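Local coordinates for mandelate racemase/muconate lactonizing enzyme-like protein (Rubrobacter xylanophilus DSM 9941, PDB 3CYJ) that belongs to the enolase superfamily, pairing an N-terminal capping domain with a TIM-barrel-like C-terminal domain that holds a sodium ion in this structure, at residues 10-16 and 36-42; 43-49 and 111-116; 197-201 and 222-228; 204-209 and 235-240. All blocks are in the same frame, centred on the assembly; numbering follows the deposited sequence.

Overall arrangement
Interactions 1 and 2 belong to the N-terminal domain and share one antiparallel sheet, since strands 33-43 and 46-53 are neighbours in it; A41 of one and G48 of the other are probably hydrogen-bonded. Interactions 3 and 4 lie on the other side of the chain's centre, in the barrel domain, and meet where P223 packs on A204 and L235. The centres of interactions 1 and 3 are about 34 Å apart. Both N-terminal contacts are partly buried: interaction 1 is a backbone ladder, interaction 2 strand-on-helix packing. Interactions 3 and 4 are buried; the first is polar and reaches the sodium ion, the second almost wholly apolar, and both touch the third subunit.

Interaction 1: residues 10-16 and 36-42; sequences RLEVSAY and MILVEAH
R10 and H42 begin a run of seven cross-strand pairs that ends at Y16 and M36, on strands 8-26 and 33-43, antiparallel neighbours in the four-stranded sheet of the N-terminal domain. Backbone bonding is complete: R10, E12, S14 and Y16 face H42, E40, L38 and M36 in hydrogen-bonded pairs, each giving and taking one bond. The N-H of E12 reaches E40 O at 2.7 Å. In the non-hydrogen-bonded pairs between them, CA-H groups lean on carbonyls, as L11 CA does on E40 O at 3.2 Å.

Apolar contacts gather on the face of L11, V13 and A15. L11 CD2 presses on A41 CB at 3.6 Å, and V13 CG1 lies beside I37 CG2 at 3.9 Å. Small and branched aliphatic residues suit this face, which helices 57-70 and 97-116 cover.

The other face is more polar. The R10 guanidinium lies flat on the H42 ring, centres 4.0 Å apart and planes 20° apart. Its chain sets out anti to the backbone N (chi1 -178°) and bends at chi3, which also lets NH1 form a salt bridge with E12 OE1 at 2.7 Å. Farther along, Y16 turns its ring edge to L38 CB at 3.9 Å, while its OH shares a hydrogen bond with the S14 hydroxyl.

E12 OE2 and E40 OE1 approach to 2.9 Å, two acceptors of like charge, though the exact placing of E12 OE2 beside H42 is doubtful. If the approach is real, the carboxylates would be expected to repel each other unless one is protonated, and R10 probably offsets part of that charge.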
# COMPACT_ATOMS: atom_id res chain seq x y z
N ARG A 10 47.18 18.14 -13.01
CA ARG A 10 47.35 17.09 -13.97
C ARG A 10 46.84 15.76 -13.40
O ARG A 10 47.10 15.44 -12.25
CB ARG A 10 48.84 17.01 -14.30
CG ARG A 10 49.24 15.99 -15.35
CD ARG A 10 50.68 16.20 -15.83
NE ARG A 10 51.69 16.12 -14.78
CZ ARG A 10 52.34 15.01 -14.47
NH1 ARG A 10 52.03 13.88 -15.12
NH2 ARG A 10 53.27 15.01 -13.51
N LEU A 11 46.13 14.99 -14.22
CA LEU A 11 45.74 13.62 -13.86
C LEU A 11 46.48 12.63 -14.72
O LEU A 11 46.54 12.81 -15.92
CB LEU A 11 44.26 13.40 -14.12
CG LEU A 11 43.19 13.99 -13.24
CD1 LEU A 11 41.97 13.14 -13.60
CD2 LEU A 11 43.62 13.87 -11.80
N GLU A 12 47.04 11.59 -14.13
CA GLU A 12 47.67 10.53 -14.90
C GLU A 12 46.88 9.26 -14.67
O GLU A 12 46.60 8.91 -13.54
CB GLU A 12 49.12 10.25 -14.47
CG GLU A 12 50.01 11.46 -14.23
CD GLU A 12 51.41 11.06 -13.71
OE1 GLU A 12 52.42 11.30 -14.46
OE2 GLU A 12 51.51 10.50 -12.57
N VAL A 13 46.60 8.53 -15.74
CA VAL A 13 45.85 7.31 -15.64
C VAL A 13 46.72 6.16 -16.18
O VAL A 13 47.38 6.32 -17.18
CB VAL A 13 44.52 7.38 -16.51
CG1 VAL A 13 43.62 6.21 -16.20
CG2 VAL A 13 43.79 8.66 -16.28
N SER A 14 46.65 5.01 -15.51
CA SER A 14 47.38 3.82 -15.92
C SER A 14 46.61 2.62 -15.39
O SER A 14 45.73 2.78 -14.57
CB SER A 14 48.83 3.86 -15.42
OG SER A 14 48.91 3.95 -14.00
N ALA A 15 46.92 1.43 -15.88
CA ALA A 15 46.16 0.25 -15.53
C ALA A 15 47.10 -0.91 -15.40
O ALA A 15 48.15 -0.96 -16.06
CB ALA A 15 45.08 -0.06 -16.60
N TYR A 16 46.74 -1.86 -14.56
CA TYR A 16 47.57 -3.03 -14.29
C TYR A 16 46.66 -4.21 -14.20
O TYR A 16 45.56 -4.14 -13.60
CB TYR A 16 48.35 -2.84 -12.99
CG TYR A 16 49.01 -1.50 -12.96
CD1 TYR A 16 50.29 -1.29 -13.52
CD2 TYR A 16 48.32 -0.40 -12.45
CE1 TYR A 16 50.87 -0.04 -13.55
CE2 TYR A 16 48.87 0.84 -12.48
CZ TYR A 16 50.16 1.03 -13.02
OH TYR A 16 50.72 2.32 -13.02
N MET A 36 43.34 -3.27 -12.12
CA MET A 36 43.26 -2.04 -11.41
C MET A 36 43.50 -0.85 -12.32
O MET A 36 44.48 -0.80 -13.06
CB MET A 36 44.25 -2.03 -10.24
CG MET A 36 44.14 -0.79 -9.35
SD MET A 36 45.64 -0.54 -8.28
CE MET A 36 45.34 -1.77 -7.10
N ILE A 37 42.62 0.14 -12.27
CA ILE A 37 42.87 1.35 -13.01
C ILE A 37 43.29 2.40 -11.99
O ILE A 37 42.62 2.58 -10.99
CB ILE A 37 41.64 1.80 -13.86
CG1 ILE A 37 41.22 0.69 -14.84
CG2 ILE A 37 41.96 3.10 -14.60
CD1 ILE A 37 40.29 -0.38 -14.21
N LEU A 38 44.41 3.10 -12.26
CA LEU A 38 45.02 3.93 -11.24
C LEU A 38 45.06 5.37 -11.72
O LEU A 38 45.50 5.64 -12.84
CB LEU A 38 46.46 3.44 -10.90
CG LEU A 38 47.18 4.35 -9.84
CD1 LEU A 38 46.70 4.12 -8.37
CD2 LEU A 38 48.66 4.21 -9.98
N VAL A 39 44.55 6.28 -10.89
CA VAL A 39 44.60 7.69 -11.21
C VAL A 39 45.58 8.39 -10.26
O VAL A 39 45.58 8.12 -9.03
CB VAL A 39 43.18 8.34 -11.14
CG1 VAL A 39 43.20 9.86 -11.40
CG2 VAL A 39 42.22 7.63 -12.11
N GLU A 40 46.44 9.23 -10.83
CA GLU A 40 47.25 10.09 -9.99
C GLU A 40 46.95 11.52 -10.27
O GLU A 40 46.99 11.98 -11.45
CB GLU A 40 48.75 9.81 -10.10
CG GLU A 40 49.07 8.35 -9.76
CD GLU A 40 50.58 8.13 -9.61
OE1 GLU A 40 51.30 9.04 -10.09
OE2 GLU A 40 51.04 7.10 -9.03
N ALA A 41 46.63 12.22 -9.17
CA ALA A 41 46.32 13.64 -9.23
C ALA A 41 47.47 14.46 -8.65
O ALA A 41 47.85 14.27 -7.48
CB ALA A 41 45.04 13.96 -8.50
N HIS A 42 47.98 15.36 -9.48
CA HIS A 42 49.13 16.20 -9.17
C HIS A 42 48.62 17.58 -8.95
O HIS A 42 47.89 18.10 -9.81
CB HIS A 42 50.08 16.25 -10.37
CG HIS A 42 50.81 14.97 -10.59
ND1 HIS A 42 50.28 13.92 -11.30
CD2 HIS A 42 52.02 14.55 -10.14
CE1 HIS A 42 51.13 12.90 -11.30
NE2 HIS A 42 52.20 13.26 -10.60

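Interaction 2: residues 43-49 and 111-116; sequences GGGRKGL and DLKARL
G48 and L112 bring the two backbones together, their CA atoms 3.8 Å apart, where strand 46-49 runs at 144° to helix 111-116. Glycine suits that point because a side chain would run into the amide of L112. L112 CD1 rests on the backbone at R46 O, 3.6 Å away; its CG lies anti to the backbone N (chi1 -179°), which carries the branched end to the strand. Next along the helix, L116 CD2 meets R46 CG at 3.6 Å as the two chains slide past each other in opposite directions, so the aliphatic part of R46 does the packing.

The strand is the edge member of the N-terminal domain's antiparallel sheet, entered through a type I' turn from G43 to R46. G44 and G45 readily take the positive phi angles that this turn needs, and L116 CD2 also touches G44 O at 3.5 Å.

The polar link is the amide of L49, which points at D111 OD2 over 2.7 Å in a nearly straight bond (173°), using the anti lone pair. R115 NE makes weak bonds to both oxygens of D111, 3.3 Å to OD1 and 3.3 Å to OD2, and D111 OD1 also accepts from the amide of L350. Beside this group, R115 CD packs on K47 O at 3.2 Å.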
# COMPACT_ATOMS: atom_id res chain seq x y z
N GLY A 43 48.98 18.17 -7.81
CA GLY A 43 48.60 19.56 -7.57
C GLY A 43 49.21 20.12 -6.32
O GLY A 43 49.60 19.36 -5.44
N GLY A 44 49.35 21.45 -6.26
CA GLY A 44 49.93 22.17 -5.12
C GLY A 44 51.24 21.61 -4.55
O GLY A 44 51.49 21.80 -3.35
N GLY A 45 52.05 20.95 -5.39
CA GLY A 45 53.31 20.33 -4.93
C GLY A 45 53.19 18.91 -4.38
O GLY A 45 54.21 18.26 -4.07
N ARG A 46 51.96 18.41 -4.28
CA ARG A 46 51.73 17.03 -3.83
C ARG A 46 51.11 16.13 -4.93
O ARG A 46 50.78 16.59 -6.05
CB ARG A 46 50.90 17.02 -2.53
CG ARG A 46 51.49 17.88 -1.39
CD ARG A 46 52.70 17.17 -0.78
NE ARG A 46 52.92 17.47 0.65
CZ ARG A 46 53.84 16.84 1.40
NH1 ARG A 46 54.62 15.90 0.87
NH2 ARG A 46 53.95 17.15 2.69
N LYS A 47 50.94 14.84 -4.60
CA LYS A 47 50.29 13.88 -5.49
C LYS A 47 49.33 12.87 -4.80
O LYS A 47 49.69 12.14 -3.89
CB LYS A 47 51.31 13.20 -6.38
CG LYS A 47 51.03 11.73 -6.69
CD LYS A 47 52.01 11.20 -7.75
CE LYS A 47 53.27 10.53 -7.14
NZ LYS A 47 52.98 9.32 -6.28
N GLY A 48 48.09 12.85 -5.23
CA GLY A 48 47.14 11.90 -4.67
C GLY A 48 46.96 10.70 -5.59
O GLY A 48 47.08 10.79 -6.84
N LEU A 49 46.69 9.57 -5.00
CA LEU A 49 46.25 8.49 -5.85
C LEU A 49 44.92 7.83 -5.42
O LEU A 49 44.55 7.81 -4.23
CB LEU A 49 47.40 7.52 -6.14
CG LEU A 49 47.49 6.20 -5.42
CD1 LEU A 49 49.03 5.93 -5.08
CD2 LEU A 49 46.56 6.28 -4.22
N ASP A 111 42.68 11.88 -1.61
CA ASP A 111 44.08 11.58 -1.27
C ASP A 111 44.94 12.85 -1.42
O ASP A 111 45.66 13.27 -0.51
CB ASP A 111 44.65 10.47 -2.13
CG ASP A 111 45.96 9.86 -1.54
OD1 ASP A 111 46.11 9.79 -0.28
OD2 ASP A 111 46.85 9.45 -2.31
N LEU A 112 44.84 13.49 -2.57
CA LEU A 112 45.53 14.75 -2.77
C LEU A 112 45.17 15.80 -1.71
O LEU A 112 46.05 16.44 -1.18
CB LEU A 112 45.29 15.29 -4.20
CG LEU A 112 45.99 16.61 -4.53
CD1 LEU A 112 47.54 16.40 -4.49
CD2 LEU A 112 45.44 17.28 -5.87
N LYS A 113 43.88 16.02 -1.43
CA LYS A 113 43.53 17.00 -0.41
C LYS A 113 44.19 16.63 0.95
O LYS A 113 44.75 17.48 1.59
CB LYS A 113 42.01 17.18 -0.26
CG LYS A 113 41.59 18.25 0.80
CD LYS A 113 40.16 18.05 1.37
CE LYS A 113 39.62 19.32 2.08
NZ LYS A 113 38.44 19.05 3.03
N ALA A 114 44.13 15.37 1.34
CA ALA A 114 44.62 14.96 2.64
C ALA A 114 46.14 15.24 2.79
O ALA A 114 46.59 15.80 3.80
CB ALA A 114 44.30 13.47 2.86
N ARG A 115 46.89 14.83 1.76
CA ARG A 115 48.33 15.12 1.55
C ARG A 115 48.70 16.61 1.58
O ARG A 115 49.64 16.97 2.27
CB ARG A 115 48.87 14.43 0.29
CG ARG A 115 49.03 12.95 0.52
CD ARG A 115 49.21 12.13 -0.74
NE ARG A 115 49.26 10.69 -0.47
CZ ARG A 115 50.32 10.03 0.04
NH1 ARG A 115 51.41 10.70 0.40
NH2 ARG A 115 50.29 8.72 0.23
N LEU A 116 47.93 17.46 0.90
CA LEU A 116 48.14 18.92 0.98
C LEU A 116 47.95 19.44 2.39
O LEU A 116 48.53 20.48 2.76
CB LEU A 116 47.19 19.70 0.05
CG LEU A 116 47.40 19.60 -1.47
CD1 LEU A 116 46.18 20.23 -2.18
CD2 LEU A 116 48.76 20.24 -1.88

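Interaction 3: residues 197-201 and 222-228; sequences GAYTR and EPVSSED. With NA (sodium ion), chain E.
R201 and D228 set two flat groups nearly coplanar, 24° apart, with the carboxylate at the edge of the guanidinium. The salt bridge is gripped side-on: NE of R201 gives to D228 OD2 at 3.1 Å, almost straight and on the syn lone pair, while NH2 gives to D228 OD1 at 2.7 Å from somewhat outside the carboxylate plane. R201 is extended from CG to NE, so that it reaches from the start of helix 201-215 to D228. Aspartate suits this N-cap place, since its short carboxylate can take both arginine bonds while OD1 also accepts from the amide of G231. The Y199 ring meets P223 O obliquely and stacks on W207 of helix 201-215.

Backbone bonds also join the two loops. G197 N gives to E222 O at 2.6 Å, and Y199 N to P223 O at 3.2 Å. G197 has a positive phi (69°), a conformation that favours glycine. V224 CG1 packs on the backbone of the other loop, touching Y199 O at 3.4 Å.

Both segments follow parallel strands of the barrel and lead into its helices, at the metal end of the domain. Beyond its backbone, E222 is extended, and its OE1 reaches the sodium ion at 2.7 Å; D194 and E221 complete the protein ligands. The E222 carbonyl is therefore held by the neighbouring loop while its carboxylate binds the metal, and the cation probably eases repulsion among the three acidic groups.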
# COMPACT_ATOMS: atom_id res chain seq x y z
N GLY A 197 24.03 -13.75 -6.68
CA GLY A 197 22.79 -13.83 -7.46
C GLY A 197 22.47 -15.18 -8.11
O GLY A 197 21.72 -15.23 -9.08
N ALA A 198 23.02 -16.25 -7.57
CA ALA A 198 22.92 -17.56 -8.21
C ALA A 198 21.56 -18.25 -8.13
O ALA A 198 21.32 -19.19 -8.90
CB ALA A 198 24.03 -18.50 -7.68
N TYR A 199 20.73 -17.87 -7.16
CA TYR A 199 19.47 -18.56 -6.88
C TYR A 199 18.19 -17.88 -7.39
O TYR A 199 18.14 -16.65 -7.51
CB TYR A 199 19.28 -18.68 -5.34
CG TYR A 199 20.39 -19.38 -4.58
CD1 TYR A 199 20.95 -20.57 -5.03
CD2 TYR A 199 20.85 -18.84 -3.36
CE1 TYR A 199 22.01 -21.22 -4.29
CE2 TYR A 199 21.82 -19.48 -2.61
CZ TYR A 199 22.41 -20.66 -3.08
OH TYR A 199 23.39 -21.22 -2.31
N THR A 200 17.16 -18.66 -7.65
CA THR A 200 15.79 -18.17 -7.76
C THR A 200 15.30 -17.89 -6.37
O THR A 200 15.95 -18.26 -5.40
CB THR A 200 14.83 -19.27 -8.34
OG1 THR A 200 14.73 -20.41 -7.42
CG2 THR A 200 15.32 -19.75 -9.73
N ARG A 201 14.14 -17.27 -6.26
CA ARG A 201 13.58 -16.85 -4.98
C ARG A 201 13.40 -18.00 -3.98
O ARG A 201 13.86 -17.92 -2.84
CB ARG A 201 12.20 -16.13 -5.22
CG ARG A 201 12.29 -14.85 -6.04
CD ARG A 201 10.93 -14.20 -6.39
NE ARG A 201 11.21 -12.89 -7.04
CZ ARG A 201 10.30 -12.07 -7.58
NH1 ARG A 201 9.03 -12.41 -7.62
NH2 ARG A 201 10.68 -10.94 -8.15
N GLU A 222 23.54 -11.43 -1.63
CA GLU A 222 23.11 -11.57 -3.02
C GLU A 222 22.48 -12.92 -3.34
O GLU A 222 22.85 -13.56 -4.33
CB GLU A 222 24.27 -11.29 -3.96
CG GLU A 222 24.58 -9.78 -4.04
CD GLU A 222 25.85 -9.43 -4.86
OE1 GLU A 222 26.59 -10.34 -5.29
OE2 GLU A 222 26.12 -8.21 -5.06
N PRO A 223 21.46 -13.31 -2.54
CA PRO A 223 20.89 -14.62 -2.81
C PRO A 223 20.22 -14.63 -4.20
O PRO A 223 20.26 -15.65 -4.89
CB PRO A 223 19.85 -14.78 -1.71
CG PRO A 223 19.45 -13.32 -1.32
CD PRO A 223 20.72 -12.52 -1.51
N VAL A 224 19.58 -13.51 -4.57
CA VAL A 224 18.97 -13.38 -5.89
C VAL A 224 19.63 -12.21 -6.59
O VAL A 224 20.39 -11.46 -5.96
CB VAL A 224 17.42 -13.18 -5.84
CG1 VAL A 224 16.75 -14.42 -5.29
CG2 VAL A 224 17.03 -11.90 -5.07
N SER A 225 19.34 -12.02 -7.88
CA SER A 225 19.81 -10.78 -8.53
C SER A 225 19.49 -9.56 -7.71
O SER A 225 18.35 -9.41 -7.27
CB SER A 225 19.17 -10.57 -9.87
OG SER A 225 19.43 -9.22 -10.29
N SER A 226 20.46 -8.66 -7.51
CA SER A 226 20.22 -7.48 -6.67
C SER A 226 19.33 -6.46 -7.38
O SER A 226 18.88 -5.49 -6.75
CB SER A 226 21.53 -6.80 -6.24
N GLU A 227 19.10 -6.67 -8.69
CA GLU A 227 18.01 -5.95 -9.38
C GLU A 227 16.66 -6.49 -8.93
O GLU A 227 15.65 -5.83 -9.12
CB GLU A 227 18.13 -6.10 -10.90
CG GLU A 227 18.85 -4.91 -11.58
CD GLU A 227 17.90 -3.89 -12.23
OE1 GLU A 227 17.14 -3.20 -11.49
OE2 GLU A 227 17.90 -3.78 -13.49
N ASP A 228 16.63 -7.68 -8.34
CA ASP A 228 15.36 -8.29 -7.92
C ASP A 228 14.97 -7.90 -6.50
O ASP A 228 15.11 -8.69 -5.59
CB ASP A 228 15.40 -9.83 -8.05
CG ASP A 228 14.08 -10.49 -7.64
OD1 ASP A 228 13.06 -9.79 -7.58
OD2 ASP A 228 14.04 -11.71 -7.36
NA NA E . 28.87 -10.33 -3.82

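Interaction 4: residues 204-209 and 235-240; sequences ALYWAG and LRDRGP
L205 and R238 meet between two helices on the outside of the TIM-barrel-like domain, 201-215 and 229-238, which follow successive parallel strands. From L205 CB, which faces L235 CD2 at 4.3 Å, the chain leaves with CG anti to the backbone N (chi1 -176°) and divides over R238. CD1 takes the near part of the arginine, touching its CB at 3.8 Å and lying equally near its carbonyl O. CD2 goes farther and sits over one face of the guanidinium, toward its rim, 3.7 Å from R238 NH1. A leucine fits here because its two methyls can cover the arginine's backbone end and its flat tip together. Bends at chi2 and chi3 fold R238 back so that its guanidinium can lie under that methyl. The polar end is held by another chain: NH1 donates to the carbonyls of D237 and G239 of the third subunit, so the same side chain serves helix packing and assembly.

Deeper in, L235 inserts its branched end against the start of 204-209. Its CD1 meets A204 CB at 3.7 Å, and its CD2 lies on the backbone at L205 N, 3.6 Å away. Alanine at 204 and 208 keeps this side of the helix slim enough for close approach, and P223 adds its ring beside A204 and L235. Helix 229-238 ends at R238; at G239, the first residue past it, a side chain would collide with L235 O. P240 then turns its ring onto the other helix: its CD packs against A208 CB at 3.8 Å, and its CG rests 3.7 Å from A208 O.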
# COMPACT_ATOMS: atom_id res chain seq x y z
N ALA A 204 16.70 -19.73 -2.99
CA ALA A 204 17.40 -18.95 -1.98
C ALA A 204 16.73 -19.15 -0.60
O ALA A 204 17.41 -19.33 0.40
CB ALA A 204 17.42 -17.46 -2.38
N LEU A 205 15.41 -19.13 -0.53
CA LEU A 205 14.73 -19.38 0.75
C LEU A 205 15.12 -20.75 1.28
O LEU A 205 15.43 -20.87 2.45
CB LEU A 205 13.21 -19.24 0.66
CG LEU A 205 12.39 -19.38 1.98
CD1 LEU A 205 12.78 -18.37 3.05
CD2 LEU A 205 10.89 -19.19 1.67
N TYR A 206 15.15 -21.78 0.44
CA TYR A 206 15.58 -23.11 0.90
C TYR A 206 17.00 -23.06 1.51
O TYR A 206 17.24 -23.58 2.62
CB TYR A 206 15.50 -24.17 -0.21
CG TYR A 206 16.19 -25.44 0.20
CD1 TYR A 206 15.51 -26.39 0.96
CD2 TYR A 206 17.54 -25.68 -0.11
CE1 TYR A 206 16.15 -27.53 1.40
CE2 TYR A 206 18.18 -26.79 0.31
CZ TYR A 206 17.48 -27.73 1.06
OH TYR A 206 18.12 -28.86 1.51
N TRP A 207 17.93 -22.42 0.80
CA TRP A 207 19.34 -22.43 1.20
C TRP A 207 19.63 -21.58 2.41
O TRP A 207 20.50 -21.94 3.17
CB TRP A 207 20.29 -22.06 0.05
CG TRP A 207 20.43 -23.20 -0.90
CD1 TRP A 207 19.92 -23.27 -2.18
CD2 TRP A 207 21.03 -24.48 -0.63
NE1 TRP A 207 20.19 -24.50 -2.72
CE2 TRP A 207 20.87 -25.27 -1.79
CE3 TRP A 207 21.72 -25.02 0.46
CZ2 TRP A 207 21.39 -26.59 -1.88
CZ3 TRP A 207 22.23 -26.30 0.37
CH2 TRP A 207 22.05 -27.08 -0.80
N ALA A 208 18.95 -20.45 2.58
CA ALA A 208 19.12 -19.68 3.78
C ALA A 208 18.89 -20.61 5.02
O ALA A 208 19.66 -20.56 5.97
CB ALA A 208 18.15 -18.46 3.83
N GLY A 209 17.82 -21.42 4.99
CA GLY A 209 17.48 -22.31 6.10
C GLY A 209 18.44 -23.50 6.23
O GLY A 209 18.94 -23.79 7.34
N LEU A 235 13.09 -12.56 0.96
CA LEU A 235 14.05 -13.25 1.79
C LEU A 235 14.33 -12.53 3.11
O LEU A 235 14.63 -13.16 4.13
CB LEU A 235 15.37 -13.49 1.05
CG LEU A 235 15.24 -14.74 0.20
CD1 LEU A 235 15.86 -14.33 -1.07
CD2 LEU A 235 15.99 -15.90 0.85
N ARG A 236 14.27 -11.20 3.07
CA ARG A 236 14.35 -10.39 4.31
C ARG A 236 13.22 -10.82 5.26
O ARG A 236 13.47 -11.17 6.39
CB ARG A 236 14.27 -8.91 3.97
CG ARG A 236 14.80 -7.99 5.04
CD ARG A 236 13.76 -7.64 6.02
NE ARG A 236 12.48 -7.25 5.42
CZ ARG A 236 12.17 -6.05 4.91
NH1 ARG A 236 13.05 -5.05 4.86
NH2 ARG A 236 10.96 -5.87 4.44
N ASP A 237 11.99 -10.86 4.75
CA ASP A 237 10.84 -11.19 5.56
C ASP A 237 10.78 -12.63 6.00
O ASP A 237 10.29 -12.88 7.07
CB ASP A 237 9.56 -10.89 4.80
CG ASP A 237 9.41 -9.42 4.43
OD1 ASP A 237 10.02 -8.56 5.09
OD2 ASP A 237 8.70 -9.13 3.44
N ARG A 238 11.26 -13.59 5.20
CA ARG A 238 10.94 -14.98 5.47
C ARG A 238 12.16 -15.78 5.95
O ARG A 238 12.00 -16.88 6.51
CB ARG A 238 10.39 -15.65 4.19
CG ARG A 238 8.94 -15.35 3.82
CD ARG A 238 7.90 -16.15 4.69
NE ARG A 238 8.24 -17.57 4.92
CZ ARG A 238 8.05 -18.57 4.04
NH1 ARG A 238 7.50 -18.33 2.82
NH2 ARG A 238 8.41 -19.81 4.37
N GLY A 239 13.38 -15.28 5.69
CA GLY A 239 14.58 -16.00 6.06
C GLY A 239 14.71 -16.18 7.58
O GLY A 239 14.08 -15.44 8.34
N PRO A 240 15.57 -17.10 8.02
CA PRO A 240 15.75 -17.44 9.43
C PRO A 240 16.30 -16.27 10.26
O PRO A 240 17.06 -15.41 9.71
CB PRO A 240 16.82 -18.57 9.39
CG PRO A 240 17.09 -18.87 8.00
CD PRO A 240 16.62 -17.70 7.18